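Long-range contacts in nickel ABC transporter (Nickel-binding protein) (Bacillus halodurans, PDB 3T66), which probably serves as the extracellular solute-binding component of an ABC importer, capturing nickel or possibly a peptide for delivery to the membrane transporter: residues T23-P28 against D151-P156; V30-I35 against N139-I144; A39-T44 against S171-V176. One frame throughout, in Å; residues are numbered along the deposited sequence.

Interaction 1 of 3, residues T23-P28 against D151-P156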
ATOM      1  N   THR A  23      17.461   4.943   9.416  1.00 54.49           N
ATOM      2  CA  THR A  23      17.419   6.272   8.865  1.00 55.09           C
ATOM      3  C   THR A  23      18.426   7.121   9.624  1.00 55.50           C
ATOM      4  O   THR A  23      18.801   6.768  10.738  1.00 55.86           O
ATOM      5  CB  THR A  23      16.016   6.868   9.012  1.00 54.97           C
ATOM      6  OG1 THR A  23      16.096   8.284   8.907  1.00 57.01           O
ATOM      7  CG2 THR A  23      15.425   6.555  10.392  1.00 55.24           C
ATOM      8  N   ASN A  24      18.887   8.218   9.029  1.00 55.85           N
ATOM      9  CA  ASN A  24      19.825   9.117   9.715  1.00 56.52           C
ATOM     10  C   ASN A  24      19.205  10.486   9.840  1.00 56.55           C
ATOM     11  O   ASN A  24      19.866  11.471  10.233  1.00 56.05           O
ATOM     12  CB  ASN A  24      21.135   9.296   8.929  1.00 57.07           C
ATOM     13  CG  ASN A  24      21.903   8.006   8.715  1.00 56.26           C
ATOM     14  OD1 ASN A  24      21.604   6.953   9.280  1.00 54.14           O
ATOM     15  ND2 ASN A  24      22.925   8.104   7.888  1.00 57.43           N
ATOM     16  N   SER A  25      17.944  10.546   9.430  1.00 56.49           N
ATOM     17  CA  SER A  25      17.216  11.789   9.454  1.00 56.31           C
ATOM     18  C   SER A  25      15.878  11.566  10.101  1.00 55.76           C
ATOM     19  O   SER A  25      15.374  10.459  10.094  1.00 55.52           O
ATOM     20  CB  SER A  25      17.036  12.325   8.060  1.00 55.84           C
ATOM     21  OG  SER A  25      16.368  13.558   8.159  1.00 57.34           O
ATOM     22  N   LEU A  26      15.336  12.609  10.706  1.00 55.37           N
ATOM     23  CA  LEU A  26      13.956  12.566  11.153  1.00 55.32           C
ATOM     24  C   LEU A  26      13.264  13.794  10.613  1.00 55.74           C
ATOM     25  O   LEU A  26      12.289  14.285  11.180  1.00 56.61           O
ATOM     26  CB  LEU A  26      13.832  12.491  12.683  1.00 54.67           C
ATOM     27  CG  LEU A  26      14.353  11.222  13.359  1.00 54.10           C
ATOM     28  CD1 LEU A  26      14.445  11.376  14.859  1.00 54.36           C
ATOM     29  CD2 LEU A  26      13.487  10.078  13.054  1.00 53.30           C
ATOM     30  N   ASP A  27      13.757  14.306   9.508  1.00 55.56           N
ATOM     31  CA  ASP A  27      13.002  15.332   8.867  1.00 55.93           C
ATOM     32  C   ASP A  27      11.781  14.721   8.142  1.00 56.55           C
ATOM     33  O   ASP A  27      11.935  14.150   7.049  1.00 56.70           O
ATOM     34  CB  ASP A  27      13.882  16.066   7.901  1.00 55.44           C
ATOM     35  CG  ASP A  27      13.193  17.237   7.302  1.00 56.70           C
ATOM     36  OD1 ASP A  27      13.903  18.100   6.761  1.00 58.49           O
ATOM     37  OD2 ASP A  27      11.942  17.313   7.378  1.00 58.70           O
ATOM     38  N   PRO A  28      10.562  14.867   8.715  1.00 56.62           N
ATOM     39  CA  PRO A  28       9.399  14.213   8.098  1.00 57.18           C
ATOM     40  C   PRO A  28       9.219  14.611   6.646  1.00 57.77           C
ATOM     41  O   PRO A  28       8.530  13.940   5.891  1.00 58.42           O
ATOM     42  CB  PRO A  28       8.240  14.749   8.918  1.00 56.54           C
ATOM     43  CG  PRO A  28       8.704  16.074   9.366  1.00 56.09           C
ATOM     44  CD  PRO A  28      10.137  15.851   9.714  1.00 56.20           C
ATOM     45  N   ASP A 151      16.007  22.361  14.235  1.00 62.08           N
ATOM     46  CA  ASP A 151      16.737  21.113  14.028  1.00 61.05           C
ATOM     47  C   ASP A 151      15.889  19.960  13.550  1.00 59.85           C
ATOM     48  O   ASP A 151      15.574  19.074  14.278  1.00 59.43           O
ATOM     49  CB  ASP A 151      17.392  20.710  15.330  1.00 61.94           C
ATOM     50  CG  ASP A 151      18.444  19.664  15.160  1.00 63.92           C
ATOM     51  OD1 ASP A 151      18.784  19.315  14.026  1.00 65.02           O
ATOM     52  OD2 ASP A 151      18.934  19.188  16.185  1.00 65.94           O
ATOM     53  N   PHE A 152      15.562  19.980  12.285  1.00 58.67           N
ATOM     54  CA  PHE A 152      14.708  19.009  11.657  1.00 57.64           C
ATOM     55  C   PHE A 152      15.299  17.612  11.509  1.00 57.14           C
ATOM     56  O   PHE A 152      14.577  16.620  11.637  1.00 57.08           O
ATOM     57  CB  PHE A 152      14.308  19.523  10.289  1.00 57.42           C
ATOM     58  CG  PHE A 152      13.574  20.840  10.320  1.00 58.16           C
ATOM     59  CD1 PHE A 152      12.390  20.981  11.016  1.00 57.60           C
ATOM     60  CD2 PHE A 152      14.065  21.940   9.630  1.00 59.32           C
ATOM     61  CE1 PHE A 152      11.712  22.181  11.025  1.00 57.89           C
ATOM     62  CE2 PHE A 152      13.375  23.148   9.628  1.00 59.86           C
ATOM     63  CZ  PHE A 152      12.200  23.270  10.330  1.00 58.47           C
ATOM     64  N   THR A 153      16.584  17.516  11.223  1.00 56.45           N
ATOM     65  CA  THR A 153      17.195  16.211  11.133  1.00 56.87           C
ATOM     66  C   THR A 153      17.070  15.441  12.432  1.00 57.08           C
ATOM     67  O   THR A 153      16.841  14.225  12.418  1.00 56.58           O
ATOM     68  CB  THR A 153      18.694  16.279  10.773  1.00 57.43           C
ATOM     69  OG1 THR A 153      18.844  16.969   9.527  1.00 58.19           O
ATOM     70  CG2 THR A 153      19.295  14.880  10.642  1.00 55.60           C
ATOM     71  N   ASN A 154      17.211  16.135  13.552  1.00 57.63           N
ATOM     72  CA  ASN A 154      17.389  15.429  14.816  1.00 58.57           C
ATOM     73  C   ASN A 154      16.323  15.727  15.852  1.00 58.64           C
ATOM     74  O   ASN A 154      16.342  15.142  16.943  1.00 59.10           O
ATOM     75  CB  ASN A 154      18.750  15.753  15.425  1.00 58.96           C
ATOM     76  CG  ASN A 154      19.841  15.901  14.385  1.00 61.23           C
ATOM     77  OD1 ASN A 154      20.263  14.905  13.775  1.00 64.47           O
ATOM     78  ND2 ASN A 154      20.316  17.146  14.176  1.00 59.84           N
ATOM     79  N   HIS A 155      15.407  16.636  15.534  1.00 57.84           N
ATOM     80  CA  HIS A 155      14.471  17.111  16.535  1.00 57.06           C
ATOM     81  C   HIS A 155      13.228  17.755  15.930  1.00 55.42           C
ATOM     82  O   HIS A 155      13.059  18.969  15.999  1.00 55.91           O
ATOM     83  CB  HIS A 155      15.161  18.092  17.473  1.00 57.54           C
ATOM     84  CG  HIS A 155      14.652  18.033  18.876  1.00 60.98           C
ATOM     85  ND1 HIS A 155      13.320  18.208  19.189  1.00 62.84           N
ATOM     86  CD2 HIS A 155      15.294  17.827  20.053  1.00 64.44           C
ATOM     87  CE1 HIS A 155      13.160  18.110  20.499  1.00 63.74           C
ATOM     88  NE2 HIS A 155      14.341  17.872  21.044  1.00 65.24           N
ATOM     89  N   PRO A 156      12.361  16.937  15.322  1.00 53.70           N
ATOM     90  CA  PRO A 156      11.075  17.407  14.799  1.00 52.12           C
ATOM     91  C   PRO A 156       9.995  17.670  15.876  1.00 50.92           C
ATOM     92  O   PRO A 156       9.744  16.859  16.755  1.00 50.34           O
ATOM     93  CB  PRO A 156      10.645  16.272  13.849  1.00 52.01           C
ATOM     94  CG  PRO A 156      11.429  15.073  14.253  1.00 52.62           C
ATOM     95  CD  PRO A 156      12.684  15.550  14.911  1.00 53.66           C
TER

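Interaction 2 of 3, residues V30-I35 against N139-I144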
ATOM      1  N   VAL A  30      11.990  15.282   4.288  1.00 63.38           N
ATOM      2  CA  VAL A  30      12.939  14.593   3.421  1.00 64.74           C
ATOM      3  C   VAL A  30      12.900  13.071   3.644  1.00 65.98           C
ATOM      4  O   VAL A  30      13.363  12.318   2.797  1.00 66.29           O
ATOM      5  CB  VAL A  30      14.388  15.166   3.578  1.00 64.26           C
ATOM      6  N   ASP A  31      12.406  12.616   4.781  1.00 67.80           N
ATOM      7  CA  ASP A  31      12.699  11.256   5.228  1.00 69.35           C
ATOM      8  C   ASP A  31      12.314  10.017   4.454  1.00 69.96           C
ATOM      9  O   ASP A  31      13.143   9.164   4.267  1.00 71.15           O
ATOM     10  CB  ASP A  31      12.220  11.056   6.664  1.00 69.70           C
ATOM     11  N   MET A  32      11.102   9.851   4.006  1.00 69.77           N
ATOM     12  CA  MET A  32      10.855   8.721   3.123  1.00 69.80           C
ATOM     13  C   MET A  32      10.754   7.390   3.837  1.00 68.18           C
ATOM     14  O   MET A  32      10.464   6.394   3.226  1.00 68.39           O
ATOM     15  CB  MET A  32      11.997   8.611   2.132  1.00 70.29           C
ATOM     16  CG  MET A  32      11.678   9.037   0.727  1.00 75.36           C
ATOM     17  SD  MET A  32       9.932   9.164   0.342  1.00 87.17           S
ATOM     18  CE  MET A  32       9.809   8.086  -1.067  1.00 85.44           C
ATOM     19  N   THR A  33      10.945   7.376   5.141  1.00 66.68           N
ATOM     20  CA  THR A  33      10.914   6.139   5.892  1.00 65.12           C
ATOM     21  C   THR A  33       9.720   6.199   6.773  1.00 63.32           C
ATOM     22  O   THR A  33       9.258   5.224   7.299  1.00 62.57           O
ATOM     23  CB  THR A  33      12.089   6.091   6.756  1.00 65.51           C
ATOM     24  OG1 THR A  33      12.602   7.410   6.839  1.00 67.67           O
ATOM     25  CG2 THR A  33      13.110   5.246   6.136  1.00 65.67           C
ATOM     26  N   TYR A  34       9.247   7.411   6.910  1.00 61.51           N
ATOM     27  CA  TYR A  34       7.980   7.752   7.560  1.00 59.80           C
ATOM     28  C   TYR A  34       8.004   7.551   9.035  1.00 58.42           C
ATOM     29  O   TYR A  34       6.966   7.477   9.681  1.00 59.04           O
ATOM     30  CB  TYR A  34       6.807   6.989   6.970  1.00 59.97           C
ATOM     31  CG  TYR A  34       6.588   7.208   5.497  1.00 61.19           C
ATOM     32  CD1 TYR A  34       7.225   8.241   4.811  1.00 61.70           C
ATOM     33  CD2 TYR A  34       5.732   6.374   4.784  1.00 62.19           C
ATOM     34  CE1 TYR A  34       7.017   8.429   3.454  1.00 63.71           C
ATOM     35  CE2 TYR A  34       5.513   6.558   3.435  1.00 63.18           C
ATOM     36  CZ  TYR A  34       6.145   7.590   2.773  1.00 64.14           C
ATOM     37  OH  TYR A  34       5.897   7.772   1.427  1.00 65.61           O
ATOM     38  N   ILE A  35       9.208   7.494   9.564  1.00 56.57           N
ATOM     39  CA  ILE A  35       9.438   7.133  10.927  1.00 54.60           C
ATOM     40  C   ILE A  35       8.847   8.168  11.857  1.00 53.18           C
ATOM     41  O   ILE A  35       8.253   7.814  12.862  1.00 53.20           O
ATOM     42  CB  ILE A  35      10.917   6.914  11.136  1.00 54.61           C
ATOM     43  CG1 ILE A  35      11.387   5.846  10.100  1.00 55.53           C
ATOM     44  CG2 ILE A  35      11.226   6.664  12.615  1.00 54.99           C
ATOM     45  CD1 ILE A  35      12.112   4.542  10.604  1.00 54.31           C
ATOM     46  N   ASN A 139      -0.102  11.319   3.161  1.00 41.26           N
ATOM     47  CA  ASN A 139       1.276  10.924   3.052  1.00 41.46           C
ATOM     48  C   ASN A 139       1.998  11.387   4.264  1.00 42.15           C
ATOM     49  O   ASN A 139       2.021  12.580   4.553  1.00 42.49           O
ATOM     50  CB  ASN A 139       1.914  11.612   1.868  1.00 42.03           C
ATOM     51  CG  ASN A 139       2.991  10.778   1.202  1.00 42.64           C
ATOM     52  OD1 ASN A 139       3.918  10.294   1.840  1.00 42.14           O
ATOM     53  ND2 ASN A 139       2.881  10.642  -0.113  1.00 42.07           N
ATOM     54  N   PRO A 140       2.611  10.452   4.979  1.00 42.29           N
ATOM     55  CA  PRO A 140       3.368  10.763   6.136  1.00 42.44           C
ATOM     56  C   PRO A 140       4.355  11.867   5.903  1.00 43.68           C
ATOM     57  O   PRO A 140       4.751  12.534   6.846  1.00 44.47           O
ATOM     58  CB  PRO A 140       4.051   9.467   6.408  1.00 42.48           C
ATOM     59  CG  PRO A 140       2.950   8.519   6.180  1.00 42.72           C
ATOM     60  CD  PRO A 140       2.361   9.011   4.889  1.00 41.97           C
ATOM     61  N   ASN A 141       4.718  12.085   4.649  1.00 45.22           N
ATOM     62  CA  ASN A 141       5.596  13.184   4.221  1.00 45.93           C
ATOM     63  C   ASN A 141       5.143  14.533   4.533  1.00 45.95           C
ATOM     64  O   ASN A 141       5.932  15.459   4.484  1.00 46.78           O
ATOM     65  CB  ASN A 141       5.549  13.259   2.723  1.00 46.69           C
ATOM     66  CG  ASN A 141       6.388  12.277   2.135  1.00 50.30           C
ATOM     67  OD1 ASN A 141       7.184  11.650   2.867  1.00 55.89           O
ATOM     68  ND2 ASN A 141       6.249  12.063   0.827  1.00 49.55           N
ATOM     69  N   VAL A 142       3.840  14.678   4.677  1.00 45.14           N
ATOM     70  CA  VAL A 142       3.288  15.962   4.740  1.00 44.39           C
ATOM     71  C   VAL A 142       2.792  16.077   6.134  1.00 44.42           C
ATOM     72  O   VAL A 142       1.857  16.799   6.426  1.00 44.81           O
ATOM     73  CB  VAL A 142       2.156  16.087   3.783  1.00 44.31           C
ATOM     74  CG1 VAL A 142       1.780  17.532   3.671  1.00 46.00           C
ATOM     75  CG2 VAL A 142       2.563  15.632   2.461  1.00 43.97           C
ATOM     76  N   SER A 143       3.432  15.363   7.024  1.00 44.74           N
ATOM     77  CA  SER A 143       3.020  15.460   8.384  1.00 45.84           C
ATOM     78  C   SER A 143       3.349  16.845   8.836  1.00 46.53           C
ATOM     79  O   SER A 143       4.317  17.418   8.361  1.00 46.85           O
ATOM     80  CB  SER A 143       3.749  14.465   9.233  1.00 45.63           C
ATOM     81  OG  SER A 143       5.077  14.428   8.870  1.00 46.30           O
ATOM     82  N   ILE A 144       2.508  17.383   9.719  1.00 47.47           N
ATOM     83  CA  ILE A 144       2.604  18.753  10.198  1.00 48.59           C
ATOM     84  C   ILE A 144       3.578  18.888  11.376  1.00 50.32           C
ATOM     85  O   ILE A 144       3.395  18.218  12.416  1.00 51.88           O
ATOM     86  CB  ILE A 144       1.235  19.190  10.676  1.00 48.13           C
ATOM     87  CG1 ILE A 144       0.204  19.015   9.564  1.00 46.57           C
ATOM     88  CG2 ILE A 144       1.276  20.598  11.261  1.00 48.11           C
ATOM     89  CD1 ILE A 144       0.427  19.842   8.368  1.00 45.25           C
TER

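Interaction 3 of 3, residues A39-T44 against S171-V176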
ATOM      1  N   ALA A  39       6.662   6.558  14.767  1.00 44.40           N
ATOM      2  CA  ALA A  39       7.058   6.555  16.151  1.00 44.03           C
ATOM      3  C   ALA A  39       6.148   7.459  16.933  1.00 43.63           C
ATOM      4  O   ALA A  39       6.291   7.581  18.138  1.00 43.29           O
ATOM      5  CB  ALA A  39       8.511   6.995  16.295  1.00 43.85           C
ATOM      6  N   GLY A  40       5.230   8.114  16.241  1.00 43.53           N
ATOM      7  CA  GLY A  40       4.203   8.917  16.905  1.00 43.38           C
ATOM      8  C   GLY A  40       4.713  10.276  17.350  1.00 43.09           C
ATOM      9  O   GLY A  40       4.267  10.806  18.375  1.00 43.17           O
ATOM     10  N   ILE A  41       5.638  10.843  16.583  1.00 42.56           N
ATOM     11  CA  ILE A  41       6.064  12.217  16.830  1.00 42.88           C
ATOM     12  C   ILE A  41       5.100  13.186  16.143  1.00 43.38           C
ATOM     13  O   ILE A  41       4.819  14.308  16.628  1.00 43.48           O
ATOM     14  CB  ILE A  41       7.496  12.469  16.292  1.00 42.55           C
ATOM     15  CG1 ILE A  41       8.482  11.558  17.008  1.00 43.55           C
ATOM     16  CG2 ILE A  41       7.899  13.880  16.510  1.00 39.76           C
ATOM     17  CD1 ILE A  41       9.600  11.085  16.174  1.00 45.26           C
ATOM     18  N   THR A  42       4.567  12.703  15.034  1.00 43.18           N
ATOM     19  CA  THR A  42       4.132  13.547  13.958  1.00 43.66           C
ATOM     20  C   THR A  42       2.888  12.932  13.335  1.00 43.09           C
ATOM     21  O   THR A  42       2.738  11.703  13.365  1.00 43.68           O
ATOM     22  CB  THR A  42       5.341  13.677  12.969  1.00 44.50           C
ATOM     23  OG1 THR A  42       5.905  14.987  13.071  1.00 45.43           O
ATOM     24  CG2 THR A  42       4.975  13.420  11.512  1.00 44.41           C
ATOM     25  N   GLU A  43       1.999  13.779  12.808  1.00 42.35           N
ATOM     26  CA  GLU A  43       0.698  13.368  12.250  1.00 41.89           C
ATOM     27  C   GLU A  43       0.276  14.182  11.031  1.00 41.58           C
ATOM     28  O   GLU A  43       0.875  15.196  10.717  1.00 42.18           O
ATOM     29  CB  GLU A  43      -0.367  13.544  13.314  1.00 41.89           C
ATOM     30  CG  GLU A  43      -0.041  12.829  14.584  1.00 43.47           C
ATOM     31  CD  GLU A  43      -0.923  13.236  15.740  1.00 48.72           C
ATOM     32  OE1 GLU A  43      -1.243  14.440  15.854  1.00 52.31           O
ATOM     33  OE2 GLU A  43      -1.302  12.356  16.544  1.00 50.44           O
ATOM     34  N   THR A  44      -0.804  13.802  10.374  1.00 41.29           N
ATOM     35  CA  THR A  44      -1.096  14.398   9.075  1.00 41.06           C
ATOM     36  C   THR A  44      -2.434  15.072   9.177  1.00 41.03           C
ATOM     37  O   THR A  44      -3.124  14.855  10.167  1.00 41.71           O
ATOM     38  CB  THR A  44      -1.159  13.297   8.008  1.00 41.37           C
ATOM     39  OG1 THR A  44      -1.978  12.248   8.521  1.00 40.31           O
ATOM     40  CG2 THR A  44       0.277  12.738   7.662  1.00 39.38           C
ATOM     41  N   SER A 171      20.587   4.210  14.454  1.00 52.16           N
ATOM     42  CA  SER A 171      20.306   3.300  15.557  1.00 52.21           C
ATOM     43  C   SER A 171      18.910   3.263  16.234  1.00 51.77           C
ATOM     44  O   SER A 171      18.157   2.313  16.051  1.00 52.86           O
ATOM     45  CB  SER A 171      21.430   3.375  16.587  1.00 52.20           C
ATOM     46  OG  SER A 171      21.317   2.296  17.504  1.00 54.69           O
ATOM     47  N   LYS A 172      18.594   4.257  17.056  1.00 51.13           N
ATOM     48  CA  LYS A 172      17.351   4.310  17.841  1.00 49.82           C
ATOM     49  C   LYS A 172      16.910   5.766  17.916  1.00 49.91           C
ATOM     50  O   LYS A 172      17.643   6.692  17.487  1.00 49.52           O
ATOM     51  CB  LYS A 172      17.551   3.802  19.276  1.00 49.18           C
ATOM     52  CG  LYS A 172      18.789   4.362  19.965  1.00 48.77           C
ATOM     53  CD  LYS A 172      18.894   4.179  21.507  1.00 48.31           C
ATOM     54  CE  LYS A 172      19.460   5.547  22.187  1.00 51.13           C
ATOM     55  NZ  LYS A 172      19.052   6.978  21.542  1.00 50.09           N
ATOM     56  N   LEU A 173      15.706   5.964  18.439  1.00 49.22           N
ATOM     57  CA  LEU A 173      15.312   7.271  18.906  1.00 49.21           C
ATOM     58  C   LEU A 173      14.554   7.059  20.199  1.00 49.06           C
ATOM     59  O   LEU A 173      14.064   5.970  20.464  1.00 49.46           O
ATOM     60  CB  LEU A 173      14.515   8.048  17.855  1.00 48.76           C
ATOM     61  CG  LEU A 173      13.172   7.526  17.360  1.00 49.34           C
ATOM     62  CD1 LEU A 173      12.113   8.220  18.128  1.00 48.36           C
ATOM     63  CD2 LEU A 173      12.991   7.862  15.924  1.00 49.97           C
ATOM     64  N   GLU A 174      14.472   8.097  21.008  1.00 48.87           N
ATOM     65  CA  GLU A 174      13.884   7.978  22.335  1.00 48.81           C
ATOM     66  C   GLU A 174      12.708   8.950  22.472  1.00 48.00           C
ATOM     67  O   GLU A 174      12.750  10.119  22.014  1.00 47.12           O
ATOM     68  CB  GLU A 174      14.938   8.251  23.433  1.00 49.53           C
ATOM     69  CG  GLU A 174      16.134   7.299  23.446  1.00 51.16           C
ATOM     70  CD  GLU A 174      15.766   5.889  23.859  1.00 54.80           C
ATOM     71  OE1 GLU A 174      14.567   5.679  24.220  1.00 56.34           O
ATOM     72  OE2 GLU A 174      16.684   5.002  23.849  1.00 55.11           O
ATOM     73  N   LEU A 175      11.653   8.463  23.108  1.00 46.83           N
ATOM     74  CA  LEU A 175      10.430   9.227  23.121  1.00 45.81           C
ATOM     75  C   LEU A 175       9.814   9.186  24.476  1.00 45.60           C
ATOM     76  O   LEU A 175       9.834   8.143  25.148  1.00 46.28           O
ATOM     77  CB  LEU A 175       9.455   8.688  22.101  1.00 45.28           C
ATOM     78  CG  LEU A 175       9.980   8.491  20.707  1.00 43.72           C
ATOM     79  CD1 LEU A 175       9.364   7.242  20.200  1.00 42.23           C
ATOM     80  CD2 LEU A 175       9.562   9.706  19.899  1.00 46.88           C
ATOM     81  N   VAL A 176       9.257  10.327  24.847  1.00 44.91           N
ATOM     82  CA  VAL A 176       8.727  10.569  26.166  1.00 45.32           C
ATOM     83  C   VAL A 176       7.274  10.955  25.903  1.00 44.71           C
ATOM     84  O   VAL A 176       7.004  11.620  24.905  1.00 44.47           O
ATOM     85  CB  VAL A 176       9.527  11.720  26.903  1.00 44.05           C
TER

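Interaction 1 of 3, residues T23-P28 against D151-P156
Leu-26 and Asp-27 pack against Phe-152, Thr-153 and Pro-156 within an ST turn that begins at Ser-25, in a loop-to-loop contact of this family 5 solute-binding protein. Ser-25 OG, anti to the backbone N (chi1 -178°), accepts a hydrogen bond from Asp-27 N at 3.0 Å, and the next two side chains meet different partners. Leu-26 sets its CB against the ring of Pro-156, 3.9 Å from CG, while its branch continues to Leu-164 and Phe-167 of strand 162-168. Pro-28 adds its CD to the CB of the same proline at 4.2 Å. Asp-27 and Phe-152 run obliquely to each other, carboxylate and ring planes 28° apart, yet the touch is at the root of the aromatic side chain: Asp-27 OD1 lies 3.8 Å from Phe-152 CB. Arg-98 ties the two together by a salt bridge to OD1 and a cation-pi contact with the ring, so the charge of this buried carboxylate is probably well balanced; OD2 accepts from His-29 N. Thr-153 brings CG2 to Asn-24 O at 3.5 Å. One clear hydrogen bond joins the backbones, Leu-26 N to Thr-153 O at 2.8 Å, with the donor tilted 24° from the carbonyl plane.

Interaction 2 of 3, residues V30-I35 against N139-I144
Tyr-34 lies across Pro-140 and reaches past it to the amides of Asn-141 and Asn-139, a CH-pi contact between the N-cap residue of helix 35-38 and the short 3-10 segment 140-141. It illustrates how a single aromatic side chain can join two loops that share no clear hydrogen bond. The packing begins at the root, where Tyr-34 CB is 3.7 Å from Pro-140 CB. CG, anti to the carbonyl carbon, comes nearer still, 3.5 Å from the same Pro-140 CB. That carbon sits over one face of the ring, 3.9 Å from the centroid and 24° off the normal, displaced toward the rim. Along one side of the ring CD2 meets the next proline carbon, Pro-140 CG, at 3.8 Å. The proline is itself backed by Val-37 of helix 35-38, so the ring rests on a residue that is already packed. The opposite face is overlain near its rim by Met-32 O of the tyrosine's own loop, and the ring is thus held between a backbone carbonyl and a proline. Further out, the neighbours become polar. CE1 approaches Asn-141 OD1 at 3.3 Å, and the amide of that residue stands steeply to the ring, their planes 82° apart. The amide of Asn-139 is turned almost perpendicular to the ring, at 87°; its side chain also touches Arg-391, in the loop after strand 381-387. In the backbone of the 139-144 segment, Val-142 N bonds to Asn-139 O and Ser-143 N to Pro-140 O, which keeps the turn compact. At the phenol, CZ is 3.6 Å from Asn-139 OD1, and the tip of the side chain, Tyr-34 OH, lies 3.2 Å from that same oxygen.

Interaction 3 of 3, residues A39-T44 against S171-V176
Leu-175 divides its two methyls between Ala-39 and Ile-41, the residues that flank the glycine closing a helix, and so spans the turn with one side chain. Its CD1 lies 4.0 Å from Ala-39 CB and 3.7 Å from Ala-39 O, while CD2 meets Ile-41 CG1 at 3.6 Å. The leucine and isoleucine side chains cross at about a right angle, and Ile-41 CG1, anti to its carbonyl carbon (chi1 -62°), offers itself to the strand. Two places earlier, Leu-173 points the same way and brings one methyl, CD1, up to both of the same partners, 4.2 Å from Ala-39 CB and 4.3 Å from Ile-41 CD1. No hydrogen bond crosses the contact, and 8.2 Å separates the CA atoms of Ala-39 and Leu-175; the joint is made mainly by buried apolar side chains. An alanine in place of Leu-175 would remove CG and both methyls, and would probably leave Ile-41 CG1 without its closest neighbour on the strand and a gap beside the Ala-39 carbonyl. Phe-193 of strand 190-195 covers Ala-39 and Leu-173, and Phe-162 packs on Leu-175. Lys-172 and Glu-174 take the strand's other side, forming a long salt bridge; Lys-172 NZ also bonds to the hydroxyls of Ser-166 and Thr-168, and Glu-174 OE1 to that of Thr-192. Gly-40, with its positive phi of 79° and two bonds back into the last turn, closes helix 35-38 in a Schellman motif, whose flanking residues Ala-39 and Ile-41 pack on the apolar side of strand 172-177.

After strand 14-19 the chain runs through three consecutive loop segments, each meeting a partner more than a hundred residues later. Residues 23-28 close the first loop against 151-156 in interaction 1, and interaction 2, joining 30-35 to 139-144, is nested within it. Interaction 3 crosses both, because 39-44, just past helix 35-38, reaches beyond them to strand 172-177. The three also touch one another: Pro-28 packs on Ser-143, Leu-26 on Leu-173, and Ile-144 N probably bonds to Glu-43 O. Together they fasten the region around helix 35-38 to the long connection preceding strand 162-168 and to the strand that pairs with it.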